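Local coordinates for protein Pbp related beta-lactamase (Pyrococcus abyssi, PDB 2QMI) that probably acts as a serine peptidase of the beta-lactamase and penicillin-binding protein fold, assembling into a self-compartmentalizing octamer, at residues H102-H107 and V166-I171. Numbering follows the deposited sequence.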
ATOM      1  N   HIS A 102     -39.111 -12.784  40.206  1.00 22.54           N
ATOM      2  CA  HIS A 102     -38.941 -11.384  40.553  1.00 22.83           C
ATOM      3  C   HIS A 102     -37.517 -10.954  40.240  1.00 22.60           C
ATOM      4  O   HIS A 102     -37.301  -9.883  39.673  1.00 23.01           O
ATOM      5  CB  HIS A 102     -39.219 -11.177  42.045  1.00 22.80           C
ATOM      6  CG  HIS A 102     -38.871  -9.810  42.541  1.00 22.48           C
ATOM      7  ND1 HIS A 102     -39.612  -8.692  42.221  1.00 22.23           N
ATOM      8  CD2 HIS A 102     -37.849  -9.377  43.317  1.00 22.42           C
ATOM      9  CE1 HIS A 102     -39.061  -7.631  42.782  1.00 22.32           C
ATOM     10  NE2 HIS A 102     -37.991  -8.019  43.452  1.00 22.30           N
ATOM     11  N   HIS A 103     -36.548 -11.784  40.624  1.00 22.26           N
ATOM     12  CA  HIS A 103     -35.143 -11.481  40.366  1.00 21.12           C
ATOM     13  C   HIS A 103     -34.893 -11.268  38.869  1.00 21.49           C
ATOM     14  O   HIS A 103     -34.228 -10.307  38.479  1.00 21.92           O
ATOM     15  CB  HIS A 103     -34.232 -12.609  40.874  1.00 22.18           C
ATOM     16  CG  HIS A 103     -34.236 -12.777  42.365  1.00 23.32           C
ATOM     17  ND1 HIS A 103     -34.174 -11.712  43.238  1.00 23.87           N
ATOM     18  CD2 HIS A 103     -34.265 -13.890  43.134  1.00 23.52           C
ATOM     19  CE1 HIS A 103     -34.168 -12.160  44.480  1.00 23.58           C
ATOM     20  NE2 HIS A 103     -34.222 -13.479  44.446  1.00 24.39           N
ATOM     21  N   LEU A 104     -35.421 -12.162  38.037  1.00 19.72           N
ATOM     22  CA  LEU A 104     -35.241 -12.056  36.589  1.00 20.39           C
ATOM     23  C   LEU A 104     -35.858 -10.776  36.035  1.00 20.00           C
ATOM     24  O   LEU A 104     -35.272 -10.111  35.188  1.00 20.31           O
ATOM     25  CB  LEU A 104     -35.862 -13.262  35.873  1.00 18.20           C
ATOM     26  CG  LEU A 104     -35.304 -14.665  36.137  1.00 18.08           C
ATOM     27  CD1 LEU A 104     -36.075 -15.679  35.290  1.00 16.94           C
ATOM     28  CD2 LEU A 104     -33.824 -14.711  35.806  1.00 16.60           C
ATOM     29  N   LEU A 105     -37.052 -10.444  36.509  1.00 20.50           N
ATOM     30  CA  LEU A 105     -37.747  -9.239  36.062  1.00 20.52           C
ATOM     31  C   LEU A 105     -36.945  -7.981  36.377  1.00 19.73           C
ATOM     32  O   LEU A 105     -36.969  -7.012  35.617  1.00 20.49           O
ATOM     33  CB  LEU A 105     -39.113  -9.135  36.748  1.00 20.33           C
ATOM     34  CG  LEU A 105     -40.227 -10.101  36.344  1.00 20.19           C
ATOM     35  CD1 LEU A 105     -41.360 -10.027  37.367  1.00 21.07           C
ATOM     36  CD2 LEU A 105     -40.724  -9.750  34.945  1.00 20.48           C
ATOM     37  N   THR A 106     -36.239  -8.005  37.504  1.00 19.11           N
ATOM     38  CA  THR A 106     -35.453  -6.866  37.951  1.00 19.30           C
ATOM     39  C   THR A 106     -33.962  -6.925  37.615  1.00 19.92           C
ATOM     40  O   THR A 106     -33.205  -6.037  38.007  1.00 20.67           O
ATOM     41  CB  THR A 106     -35.599  -6.684  39.480  1.00 19.04           C
ATOM     42  OG1 THR A 106     -35.232  -7.900  40.140  1.00 19.92           O
ATOM     43  CG2 THR A 106     -37.033  -6.334  39.843  1.00 17.59           C
ATOM     44  N   HIS A 107     -33.539  -7.952  36.882  1.00 19.42           N
ATOM     45  CA  HIS A 107     -32.132  -8.101  36.532  1.00 19.22           C
ATOM     46  C   HIS A 107     -31.304  -8.112  37.805  1.00 20.12           C
ATOM     47  O   HIS A 107     -30.259  -7.467  37.870  1.00 20.39           O
ATOM     48  CB  HIS A 107     -31.655  -6.944  35.654  1.00 19.24           C
ATOM     49  CG  HIS A 107     -32.376  -6.833  34.349  1.00 19.06           C
ATOM     50  ND1 HIS A 107     -32.224  -7.750  33.332  1.00 18.80           N
ATOM     51  CD2 HIS A 107     -33.247  -5.904  33.892  1.00 18.46           C
ATOM     52  CE1 HIS A 107     -32.972  -7.390  32.304  1.00 19.67           C
ATOM     53  NE2 HIS A 107     -33.603  -6.272  32.618  1.00 19.39           N
ATOM     54  N   VAL A 166     -35.184 -14.202  28.417  1.00 21.03           N
ATOM     55  CA  VAL A 166     -35.333 -15.350  27.544  1.00 20.94           C
ATOM     56  C   VAL A 166     -35.965 -16.425  28.434  1.00 21.32           C
ATOM     57  O   VAL A 166     -36.871 -17.148  28.010  1.00 21.57           O
ATOM     58  CB  VAL A 166     -33.969 -15.839  27.012  1.00 21.77           C
ATOM     59  CG1 VAL A 166     -34.121 -17.220  26.363  1.00 19.76           C
ATOM     60  CG2 VAL A 166     -33.424 -14.833  25.998  1.00 18.55           C
ATOM     61  N   LEU A 167     -35.492 -16.497  29.678  1.00 21.21           N
ATOM     62  CA  LEU A 167     -36.003 -17.453  30.655  1.00 20.88           C
ATOM     63  C   LEU A 167     -37.460 -17.138  30.996  1.00 21.76           C
ATOM     64  O   LEU A 167     -38.283 -18.047  31.122  1.00 22.05           O
ATOM     65  CB  LEU A 167     -35.139 -17.426  31.920  1.00 21.16           C
ATOM     66  CG  LEU A 167     -33.726 -17.995  31.725  1.00 21.70           C
ATOM     67  CD1 LEU A 167     -32.858 -17.693  32.938  1.00 20.23           C
ATOM     68  CD2 LEU A 167     -33.815 -19.490  31.485  1.00 21.78           C
ATOM     69  N   LEU A 168     -37.768 -15.849  31.145  1.00 21.37           N
ATOM     70  CA  LEU A 168     -39.131 -15.407  31.430  1.00 21.04           C
ATOM     71  C   LEU A 168     -40.027 -15.842  30.280  1.00 20.27           C
ATOM     72  O   LEU A 168     -41.200 -16.148  30.479  1.00 21.26           O
ATOM     73  CB  LEU A 168     -39.195 -13.883  31.569  1.00 20.92           C
ATOM     74  CG  LEU A 168     -38.696 -13.237  32.863  1.00 22.35           C
ATOM     75  CD1 LEU A 168     -38.750 -11.713  32.726  1.00 23.69           C
ATOM     76  CD2 LEU A 168     -39.559 -13.698  34.030  1.00 22.61           C
ATOM     77  N   GLY A 169     -39.473 -15.860  29.073  1.00 20.56           N
ATOM     78  CA  GLY A 169     -40.245 -16.282  27.916  1.00 22.11           C
ATOM     79  C   GLY A 169     -40.575 -17.768  27.998  1.00 23.44           C
ATOM     80  O   GLY A 169     -41.651 -18.206  27.581  1.00 24.03           O
ATOM     81  N   LYS A 170     -39.642 -18.543  28.541  1.00 22.43           N
ATOM     82  CA  LYS A 170     -39.814 -19.983  28.691  1.00 22.97           C
ATOM     83  C   LYS A 170     -40.790 -20.282  29.830  1.00 23.35           C
ATOM     84  O   LYS A 170     -41.563 -21.236  29.768  1.00 22.11           O
ATOM     85  CB  LYS A 170     -38.457 -20.643  28.971  1.00 24.74           C
ATOM     86  CG  LYS A 170     -38.498 -22.169  29.031  1.00 26.55           C
ATOM     87  CD  LYS A 170     -39.168 -22.738  27.793  1.00 28.97           C
ATOM     88  CE  LYS A 170     -38.435 -22.339  26.528  1.00 31.29           C
ATOM     89  NZ  LYS A 170     -39.229 -22.702  25.307  1.00 34.59           N
ATOM     90  N   ILE A 171     -40.742 -19.466  30.877  1.00 23.10           N
ATOM     91  CA  ILE A 171     -41.641 -19.632  32.010  1.00 23.01           C
ATOM     92  C   ILE A 171     -43.075 -19.402  31.526  1.00 24.27           C
ATOM     93  O   ILE A 171     -44.005 -20.103  31.932  1.00 23.81           O
ATOM     94  CB  ILE A 171     -41.288 -18.637  33.136  1.00 21.54           C
ATOM     95  CG1 ILE A 171     -39.972 -19.066  33.787  1.00 20.62           C
ATOM     96  CG2 ILE A 171     -42.406 -18.576  34.160  1.00 21.80           C
ATOM     97  CD1 ILE A 171     -39.506 -18.187  34.907  1.00 20.34           C
TER
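Leu-104 and Leu-105 meet Leu-167, Leu-168 and Ile-171 in a small leucine-rich core between two helices. The helices, 101-105 and 162-176, belong to the helical part of the beta-lactamase/penicillin-binding protein fold. The contact is buried and purely apolar. Leu-104 CA and Leu-168 CA lie 7.3 Å apart.

Leu-104 points toward helix 162-176. Its CG stands anti to the carbonyl carbon (chi1 -63°), and the chain runs on extended to CD1. That methyl touches two side chains of the other helix. It meets Leu-167 CB at 3.9 Å and, more loosely, the tip of Ile-171, CD1, at 4.3 Å. The side chains of Leu-104 and Leu-167 cross at about a right angle. Nearer the backbone, Leu-104 CB rests against Leu-168 CG at 4.1 Å, with Leu-168 CD2 almost as close.

Leu-105 touches Leu-168 through one pair of methyls, CD2 against CD1 at 3.6 Å. These two side chains also cross at about a right angle. Helix 61-74 joins the same core, with Ala-66 against Leu-105 and Thr-65 and Ile-69 against Leu-168. Ser-59, just before that helix, and Lys-62, in its first turn, are consistent with the SxxK motif of this family. The Leu-105 carbonyl accepts a hydrogen bond from Tyr-165 OH, a polar tie to helix 162-176 beside the leucines.

After Thr-106, His-107 leaves the helical conformation with positive phi (56°), in a Schellman motif that follows the helix. There His-107 N makes a weak hydrogen bond of 3.2 Å back to Leu-104 O.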